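Local coordinates for protein rubber oxygenase (Streptomyces sp., PDB 5O1L) that cleaves the double bonds of poly(cis-1,4-isoprene) in natural and synthetic rubber by adding molecular oxygen, with a non-covalently bound heme b as cofactor, at residues S41-G46 with S271-P276; Y53-E58 with Q218-S223; A64-R69 with P94-E99. One frame throughout, in Å; residues are numbered along the deposited sequence.

Going from the N terminus, the chain first lays 41-46 in a loop against 271-276, between helices 251-267 and 279-289; this is interaction 1, and it closes the longest loop. Still before helix 59-68, residues 53-58 meet 218-223 just ahead of helix 224-244 in interaction 2. The short loop of interaction 3 joins helix 59-68 to the start of helix 95-104. The three are nested without crossing: 3 within 2, and 2 within 1. Interactions 1 and 2 touch where Tyr274 OH packs on Val54 CG2, 3.7 Å away. Interactions 1 and 2 tie the N-terminal loop to the helical heme-binding part, while interaction 3 pairs two early helices with each other.

Interaction 1: residues S41-G46 with S271-P276; sequences SVAGTG and SDEYIP
Val42 meets Ile275 with the side chains crossing obliquely, the two CG2 methyls 3.7 Å apart. The Val42 chi1 of 165° sets CG1 anti to the backbone N, where it lies near Asp272 CB, and leaves CG2 beside that N, close to Ile275. Val42 N gives a hydrogen bond of 2.9 Å to Ile275 O, nearly along the C=O axis, and next to it Ser41 and Pro276 form a single beta bridge.

One residue on, Ala43 N bonds to Asp272 O at 3.1 Å, with the donor standing well above the carbonyl plane. The Ala43 methyl touches both Asp272 CB and Glu273 CG, 3.9 Å from each. Ser41 brings CB rather than its hydroxyl to the partner, with CB 3.2 Å from Glu273 O. The OG is turned back into its own loop, accepting from Gly44 N at 3.0 Å in an ST motif and bonding also to Pro38 O. Glu273 reaches out with an extended chain beside the Thr45 carbonyl, and its carboxylate comes up to Gly46, where a CB would collide with OE2.

The contact thus joins two loops in an all-helical protein. Asp272 turns OD2 to Trp110 NE1, which helps to fix its carboxylate. Val42 and Ile275 both rest on Gln262 of helix 251-267, while Pro276 touches helix 224-244, at Met228 and Trp231, and also the first turn of helix 279-289, at Ala281 and Ala282.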
# COMPACT_ATOMS: atom_id res chain seq x y z
N SER A 41 -18.39 -8.08 -4.62
CA SER A 41 -17.59 -7.91 -3.42
C SER A 41 -17.49 -9.18 -2.59
O SER A 41 -18.23 -10.16 -2.80
CB SER A 41 -18.20 -6.85 -2.53
OG SER A 41 -19.40 -7.29 -1.89
N VAL A 42 -16.60 -9.15 -1.60
CA VAL A 42 -16.47 -10.24 -0.66
C VAL A 42 -17.76 -10.48 0.08
O VAL A 42 -18.08 -11.64 0.37
CB VAL A 42 -15.31 -9.96 0.31
CG1 VAL A 42 -15.33 -10.88 1.55
CG2 VAL A 42 -13.99 -10.03 -0.36
N ALA A 43 -18.48 -9.41 0.49
CA ALA A 43 -19.77 -9.64 1.16
C ALA A 43 -20.75 -10.26 0.23
O ALA A 43 -21.58 -11.13 0.61
CB ALA A 43 -20.32 -8.34 1.64
N GLY A 44 -20.78 -9.80 -1.01
CA GLY A 44 -21.60 -10.45 -2.03
C GLY A 44 -22.97 -9.92 -2.15
O GLY A 44 -23.62 -10.25 -3.16
N THR A 45 -23.41 -9.15 -1.16
CA THR A 45 -24.73 -8.59 -1.08
C THR A 45 -24.66 -7.40 -0.14
O THR A 45 -23.64 -7.12 0.56
CB THR A 45 -25.76 -9.70 -0.70
OG1 THR A 45 -27.09 -9.24 -1.00
CG2 THR A 45 -25.60 -10.08 0.74
N GLY A 46 -25.70 -6.61 -0.18
CA GLY A 46 -25.77 -5.42 0.64
C GLY A 46 -26.68 -4.41 -0.04
O GLY A 46 -27.09 -4.63 -1.11
N SER A 271 -15.03 -2.03 4.46
CA SER A 271 -16.17 -2.89 4.52
C SER A 271 -16.07 -3.97 3.45
O SER A 271 -15.66 -3.70 2.31
CB SER A 271 -17.41 -2.06 4.18
OG SER A 271 -18.51 -2.91 4.05
N ASP A 272 -16.53 -5.18 3.80
CA ASP A 272 -16.50 -6.29 2.86
C ASP A 272 -17.31 -5.99 1.63
O ASP A 272 -17.05 -6.64 0.60
CB ASP A 272 -16.98 -7.56 3.51
CG ASP A 272 -16.08 -8.09 4.60
OD1 ASP A 272 -14.93 -7.55 4.70
OD2 ASP A 272 -16.51 -9.05 5.30
N GLU A 273 -18.27 -5.08 1.69
CA GLU A 273 -19.06 -4.73 0.52
C GLU A 273 -18.28 -3.95 -0.55
O GLU A 273 -18.79 -3.80 -1.65
CB GLU A 273 -20.24 -3.81 0.94
CG GLU A 273 -21.23 -4.51 1.81
CD GLU A 273 -22.33 -3.62 2.38
OE1 GLU A 273 -22.42 -2.40 2.04
OE2 GLU A 273 -23.12 -4.20 3.18
N TYR A 274 -17.05 -3.53 -0.23
CA TYR A 274 -16.20 -2.80 -1.17
C TYR A 274 -14.94 -3.54 -1.58
O TYR A 274 -14.14 -3.04 -2.38
CB TYR A 274 -15.83 -1.37 -0.64
CG TYR A 274 -17.08 -0.59 -0.25
CD1 TYR A 274 -18.14 -0.44 -1.08
CD2 TYR A 274 -17.16 -0.08 1.01
CE1 TYR A 274 -19.24 0.30 -0.71
CE2 TYR A 274 -18.26 0.64 1.43
CZ TYR A 274 -19.28 0.81 0.53
OH TYR A 274 -20.42 1.55 0.92
N ILE A 275 -14.68 -4.68 -0.99
CA ILE A 275 -13.45 -5.45 -1.33
C ILE A 275 -13.76 -6.39 -2.48
O ILE A 275 -14.71 -7.16 -2.39
CB ILE A 275 -13.00 -6.30 -0.09
CG1 ILE A 275 -12.81 -5.42 1.16
CG2 ILE A 275 -11.77 -7.10 -0.44
CD1 ILE A 275 -12.56 -6.20 2.41
N PRO A 276 -13.02 -6.34 -3.58
CA PRO A 276 -13.34 -7.23 -4.70
C PRO A 276 -13.19 -8.67 -4.36
O PRO A 276 -12.24 -9.06 -3.70
CB PRO A 276 -12.37 -6.85 -5.83
CG PRO A 276 -11.45 -5.88 -5.23
CD PRO A 276 -11.86 -5.49 -3.84

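Interaction 2: residues Y53-E58 with Q218-S223; sequences YVWDEE and QKIPIS. With HEM (protoporphyrin IX containing Fe), chain C.
Trp55 lays its indole against Ile220, in the loop that ends at Ser223, the N-cap of helix 224-244 in the helical heme domain of the Lcp family. Ile220 CG2 stands over the face of the five-membered ring, 3.7 Å from its centroid and 17° off the normal, a CH-pi contact. It gets there because CG2 is anti to the backbone N (CG1 at chi1 -54°). At the rim, Trp55 NE1 gives a bent hydrogen bond of 3.0 Å to Ile220 O; the acceptor lies 31° out of the ring plane, and the nitrogen stands above the carbonyl plane. Ile220 thus both covers a ring face and accepts from the ring nitrogen. Pro221 O comes to the edge, near the ring plane, 3.3 Å from Trp55 CD1. Ser223 CB lies 3.7 Å from Trp55 NE1 and also close to Val54 O. An alanine in place of Trp55 would probably leave Ile220 O without this donor and open a gap beneath the Ile220 CG2 methyl.

Next outward comes the helix start. The Ser223 hydroxyl, at the N-cap, caps a backbone N in the first turn of the helix that follows, while Asp226 OD2 accepts from Ser223 N, which is consistent with a capping box. Arg202 of helix 187-204 packs on both Trp55 and Ile220, and its NH2 bonds to Ile222 O. Along the same helix Arg195 makes salt bridges with Asp56 and Glu58.

Ile222 turns from this junction to the heme pocket. Its side chain is about 4 Å from that of His198, the inferred axial ligand of the iron, and meets the porphyrin with three carbons: CD1 lies 3.7 Å from the meso carbon CHD, and CG1 the same distance from CAC of the heme.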
# COMPACT_ATOMS: atom_id res chain seq x y z
N TYR A 53 -18.67 8.32 0.38
CA TYR A 53 -19.27 8.96 1.55
C TYR A 53 -19.38 8.07 2.74
O TYR A 53 -20.26 8.17 3.57
CB TYR A 53 -20.62 9.59 1.16
CG TYR A 53 -20.50 10.62 0.06
CD1 TYR A 53 -20.14 11.93 0.36
CD2 TYR A 53 -20.74 10.31 -1.25
CE1 TYR A 53 -20.11 12.92 -0.61
CE2 TYR A 53 -20.71 11.27 -2.25
CZ TYR A 53 -20.37 12.57 -1.93
OH TYR A 53 -20.31 13.54 -2.91
N VAL A 54 -18.42 7.14 2.81
CA VAL A 54 -18.27 6.22 3.92
C VAL A 54 -16.83 6.31 4.39
O VAL A 54 -15.90 6.28 3.58
CB VAL A 54 -18.66 4.78 3.54
CG1 VAL A 54 -18.52 3.83 4.70
CG2 VAL A 54 -20.08 4.68 2.92
N TRP A 55 -16.64 6.41 5.69
CA TRP A 55 -15.29 6.51 6.29
C TRP A 55 -15.12 5.32 7.21
O TRP A 55 -15.24 4.21 6.74
CB TRP A 55 -15.10 7.91 6.88
CG TRP A 55 -15.08 8.97 5.81
CD1 TRP A 55 -14.00 9.43 5.14
CD2 TRP A 55 -16.19 9.70 5.30
NE1 TRP A 55 -14.35 10.37 4.22
CE2 TRP A 55 -15.69 10.56 4.30
CE3 TRP A 55 -17.57 9.71 5.58
CZ2 TRP A 55 -16.52 11.44 3.58
CZ3 TRP A 55 -18.38 10.59 4.86
CH2 TRP A 55 -17.85 11.42 3.90
N ASP A 56 -14.94 5.48 8.51
CA ASP A 56 -14.82 4.36 9.45
C ASP A 56 -15.76 4.64 10.64
O ASP A 56 -15.39 5.29 11.60
CB ASP A 56 -13.38 4.16 9.88
CG ASP A 56 -13.13 2.86 10.66
OD1 ASP A 56 -14.07 2.36 11.28
OD2 ASP A 56 -11.97 2.38 10.65
N GLU A 57 -16.98 4.13 10.55
CA GLU A 57 -18.01 4.40 11.54
C GLU A 57 -17.64 3.97 12.95
O GLU A 57 -18.00 4.68 13.90
CB GLU A 57 -19.32 3.67 11.14
CG GLU A 57 -20.52 4.13 11.92
CD GLU A 57 -21.82 3.64 11.28
OE1 GLU A 57 -22.84 4.38 11.34
OE2 GLU A 57 -21.83 2.50 10.73
N GLU A 58 -16.90 2.88 13.08
CA GLU A 58 -16.48 2.38 14.38
C GLU A 58 -15.29 3.16 14.92
O GLU A 58 -15.25 3.49 16.11
CB GLU A 58 -16.11 0.89 14.35
CG GLU A 58 -17.29 -0.01 13.99
CD GLU A 58 -16.90 -1.44 13.63
OE1 GLU A 58 -15.75 -1.74 13.30
OE2 GLU A 58 -17.78 -2.32 13.63
N GLN A 218 -14.14 17.47 -0.79
CA GLN A 218 -14.25 16.32 0.09
C GLN A 218 -14.13 16.88 1.49
O GLN A 218 -13.19 17.62 1.77
CB GLN A 218 -13.10 15.37 -0.18
CG GLN A 218 -13.21 14.09 0.63
CD GLN A 218 -12.04 13.15 0.38
OE1 GLN A 218 -10.90 13.56 0.43
NE2 GLN A 218 -12.33 11.86 0.22
N LYS A 219 -15.08 16.56 2.34
CA LYS A 219 -15.13 17.13 3.68
C LYS A 219 -14.25 16.41 4.68
O LYS A 219 -13.71 17.05 5.63
CB LYS A 219 -16.57 17.18 4.19
CG LYS A 219 -17.45 18.19 3.42
CD LYS A 219 -17.15 19.63 3.86
CE LYS A 219 -18.01 20.69 3.20
NZ LYS A 219 -17.67 20.79 1.73
N ILE A 220 -14.03 15.10 4.49
CA ILE A 220 -13.29 14.28 5.44
C ILE A 220 -12.38 13.40 4.57
O ILE A 220 -12.87 12.85 3.56
CB ILE A 220 -14.25 13.35 6.19
CG1 ILE A 220 -15.40 14.18 6.85
CG2 ILE A 220 -13.51 12.40 7.15
CD1 ILE A 220 -16.39 13.35 7.59
N PRO A 221 -11.11 13.30 4.90
CA PRO A 221 -10.21 12.55 4.03
C PRO A 221 -10.35 11.02 4.27
O PRO A 221 -10.94 10.56 5.23
CB PRO A 221 -8.83 12.98 4.52
CG PRO A 221 -9.06 13.18 5.97
CD PRO A 221 -10.41 13.84 6.08
N ILE A 222 -9.71 10.29 3.38
CA ILE A 222 -9.52 8.85 3.51
C ILE A 222 -10.87 8.14 3.56
O ILE A 222 -11.20 7.39 4.50
CB ILE A 222 -8.60 8.41 4.69
CG1 ILE A 222 -7.45 9.37 4.98
CG2 ILE A 222 -8.06 7.00 4.40
CD1 ILE A 222 -6.62 8.97 6.15
N SER A 223 -11.67 8.35 2.54
CA SER A 223 -12.91 7.57 2.42
C SER A 223 -12.60 6.11 2.07
O SER A 223 -11.47 5.79 1.70
CB SER A 223 -13.82 8.16 1.33
OG SER A 223 -13.24 7.95 0.07
CHA HEM C . -0.85 6.52 7.74
CHB HEM C . -1.20 2.43 5.36
CHC HEM C . -4.55 4.37 2.53
CHD HEM C . -3.41 8.66 4.27
C1A HEM C . -0.74 5.24 7.33
C2A HEM C . 0.12 4.30 8.00
C3A HEM C . 0.06 3.16 7.31
C4A HEM C . -0.85 3.34 6.26
CMA HEM C . 0.84 1.92 7.64
CAA HEM C . 0.99 4.54 9.26
CBA HEM C . 2.33 5.18 8.86
CGA HEM C . 3.32 5.00 9.96
O1A HEM C . 3.17 5.81 10.88
O2A HEM C . 4.20 4.06 9.89
C1B HEM C . -2.19 2.60 4.39
C2B HEM C . -2.58 1.54 3.52
C3B HEM C . -3.53 2.02 2.73
C4B HEM C . -3.72 3.42 3.08
CMB HEM C . -2.05 0.12 3.50
CAB HEM C . -4.39 1.47 1.71
CBB HEM C . -4.42 0.12 1.25
C1C HEM C . -4.55 5.74 2.76
C2C HEM C . -5.25 6.67 1.89
C3C HEM C . -4.92 7.87 2.43
C4C HEM C . -3.99 7.62 3.51
CMC HEM C . -6.20 6.33 0.79
CAC HEM C . -5.35 9.20 1.96
CBC HEM C . -6.30 9.56 1.01
C1D HEM C . -2.60 8.44 5.36
C2D HEM C . -2.11 9.51 6.25
C3D HEM C . -1.40 8.94 7.22
C4D HEM C . -1.47 7.50 6.97
CMD HEM C . -2.36 10.95 5.97
CAD HEM C . -0.65 9.65 8.37
CBD HEM C . 0.73 10.04 7.84
CGD HEM C . 1.47 10.81 8.94
O1D HEM C . 2.52 10.30 9.37
O2D HEM C . 1.07 11.91 9.41
NA HEM C . -1.35 4.63 6.28
NB HEM C . -2.88 3.69 4.05
NC HEM C . -3.76 6.31 3.72
ND HEM C . -2.25 7.24 5.88
FE HEM C . -2.59 5.48 5.00

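Interaction 3: residues A64-R69 with P94-E99; sequences AAVIDR and PGDLRE
Arg69 turns the NH1 and NH2 edge of its guanidinium to the carboxylate of Asp96, one nitrogen to each oxygen. NH2 reaches OD2 at 2.8 Å in a nearly straight bond (169°) within the guanidinium plane. NH1 meets the syn lone pair of OD1 at 2.9 Å, with the oxygen tilted somewhat from that plane. The two groups come tip to tip, yet their planes are 35° apart, so this end-on, two-pronged salt bridge is twisted rather than flat. Over one face of the guanidinium, toward its rim, lie Ala65 O and Val66 N of Arg69's own helix. Pro94 CB approaches NH1 obliquely, 3.6 Å away.

Asp96 sits in the first turn of helix 95-104. Its first torsion puts CG between the backbone N and the carbonyl carbon, and OD1 also takes a weak hydrogen bond from Leu97 N. Beneath the charged pair the helices touch through Val66 CG2 and Leu97 CB, 4.2 Å apart. The axes of the short segments 64-68 and 95-99 approach to 10.4 Å and run roughly antiparallel, at 147°. Val75 of helix 72-79 packs on Val66, Pro94 and Leu97.

NH1 has a second partner in Glu71 OE1, a further salt bridge, so one guanidinium serves two carboxylates. The cation lies toward the C-terminal end of helix 59-68 and the anion at the N-terminal start of helix 95-104, so each charge would probably be favoured by its own helix dipole as well as by its salt-bridge partner.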
# COMPACT_ATOMS: atom_id res chain seq x y z
N ALA A 64 -11.61 10.45 17.67
CA ALA A 64 -11.91 11.84 17.88
C ALA A 64 -11.96 12.07 19.40
O ALA A 64 -11.37 13.06 19.85
CB ALA A 64 -13.24 12.19 17.24
N ALA A 65 -12.57 11.17 20.15
CA ALA A 65 -12.70 11.31 21.63
C ALA A 65 -11.36 11.18 22.30
O ALA A 65 -11.00 12.02 23.16
CB ALA A 65 -13.66 10.31 22.18
N VAL A 66 -10.54 10.21 21.88
CA VAL A 66 -9.20 10.05 22.41
C VAL A 66 -8.35 11.31 22.20
O VAL A 66 -7.71 11.80 23.15
CB VAL A 66 -8.54 8.77 21.83
CG1 VAL A 66 -7.05 8.71 22.17
CG2 VAL A 66 -9.31 7.54 22.32
N ILE A 67 -8.39 11.90 21.03
CA ILE A 67 -7.63 13.07 20.75
C ILE A 67 -8.16 14.27 21.62
O ILE A 67 -7.37 14.93 22.28
CB ILE A 67 -7.68 13.43 19.26
CG1 ILE A 67 -6.86 12.39 18.49
CG2 ILE A 67 -7.10 14.79 19.01
CD1 ILE A 67 -7.18 12.34 17.00
N ASP A 68 -9.46 14.46 21.59
CA ASP A 68 -10.10 15.58 22.32
C ASP A 68 -9.93 15.47 23.84
O ASP A 68 -9.98 16.48 24.52
CB ASP A 68 -11.58 15.69 21.92
CG ASP A 68 -11.77 16.21 20.49
OD1 ASP A 68 -10.79 16.74 19.91
OD2 ASP A 68 -12.88 16.07 19.93
N ARG A 69 -9.80 14.26 24.39
CA ARG A 69 -9.54 14.07 25.83
C ARG A 69 -8.10 14.17 26.20
O ARG A 69 -7.79 14.07 27.41
CB ARG A 69 -10.11 12.75 26.34
CG ARG A 69 -11.63 12.67 26.31
CD ARG A 69 -12.24 11.47 27.03
NE ARG A 69 -11.57 10.22 26.63
CZ ARG A 69 -12.06 9.22 25.87
NH1 ARG A 69 -11.26 8.20 25.56
NH2 ARG A 69 -13.31 9.17 25.40
N PRO A 94 -7.92 3.69 27.62
CA PRO A 94 -9.28 4.20 27.80
C PRO A 94 -10.27 3.17 27.32
O PRO A 94 -10.00 2.46 26.32
CB PRO A 94 -9.38 5.40 26.86
CG PRO A 94 -8.01 5.62 26.31
CD PRO A 94 -7.14 4.50 26.65
N GLY A 95 -11.37 3.02 28.03
CA GLY A 95 -12.32 1.92 27.78
C GLY A 95 -12.90 1.86 26.39
O GLY A 95 -13.06 0.77 25.88
N ASP A 96 -13.25 3.00 25.83
CA ASP A 96 -13.83 3.05 24.48
C ASP A 96 -12.81 2.57 23.45
O ASP A 96 -13.17 1.80 22.54
CB ASP A 96 -14.42 4.42 24.10
CG ASP A 96 -13.47 5.64 24.35
OD1 ASP A 96 -12.26 5.54 24.82
OD2 ASP A 96 -13.96 6.77 24.01
N LEU A 97 -11.56 2.97 23.62
CA LEU A 97 -10.51 2.51 22.70
C LEU A 97 -10.24 1.06 22.93
O LEU A 97 -10.05 0.27 21.97
CB LEU A 97 -9.27 3.36 22.91
CG LEU A 97 -8.11 3.02 21.97
CD1 LEU A 97 -8.49 3.30 20.53
CD2 LEU A 97 -6.87 3.81 22.32
N ARG A 98 -10.16 0.58 24.15
CA ARG A 98 -9.97 -0.84 24.39
C ARG A 98 -11.05 -1.69 23.69
O ARG A 98 -10.71 -2.66 22.97
CB ARG A 98 -9.97 -1.19 25.88
CG ARG A 98 -9.73 -2.68 26.11
CD ARG A 98 -9.64 -3.14 27.56
NE ARG A 98 -10.58 -2.49 28.44
CZ ARG A 98 -11.90 -2.66 28.55
NH1 ARG A 98 -12.59 -3.50 27.76
NH2 ARG A 98 -12.55 -1.96 29.48
N GLU A 99 -12.28 -1.29 23.83
CA GLU A 99 -13.39 -2.02 23.22
C GLU A 99 -13.24 -2.02 21.69
O GLU A 99 -13.40 -3.07 21.07
CB GLU A 99 -14.72 -1.39 23.64
CG GLU A 99 -15.99 -1.93 23.05
CD GLU A 99 -17.20 -1.30 23.73
OE1 GLU A 99 -17.61 -0.18 23.35
OE2 GLU A 99 -17.67 -1.91 24.71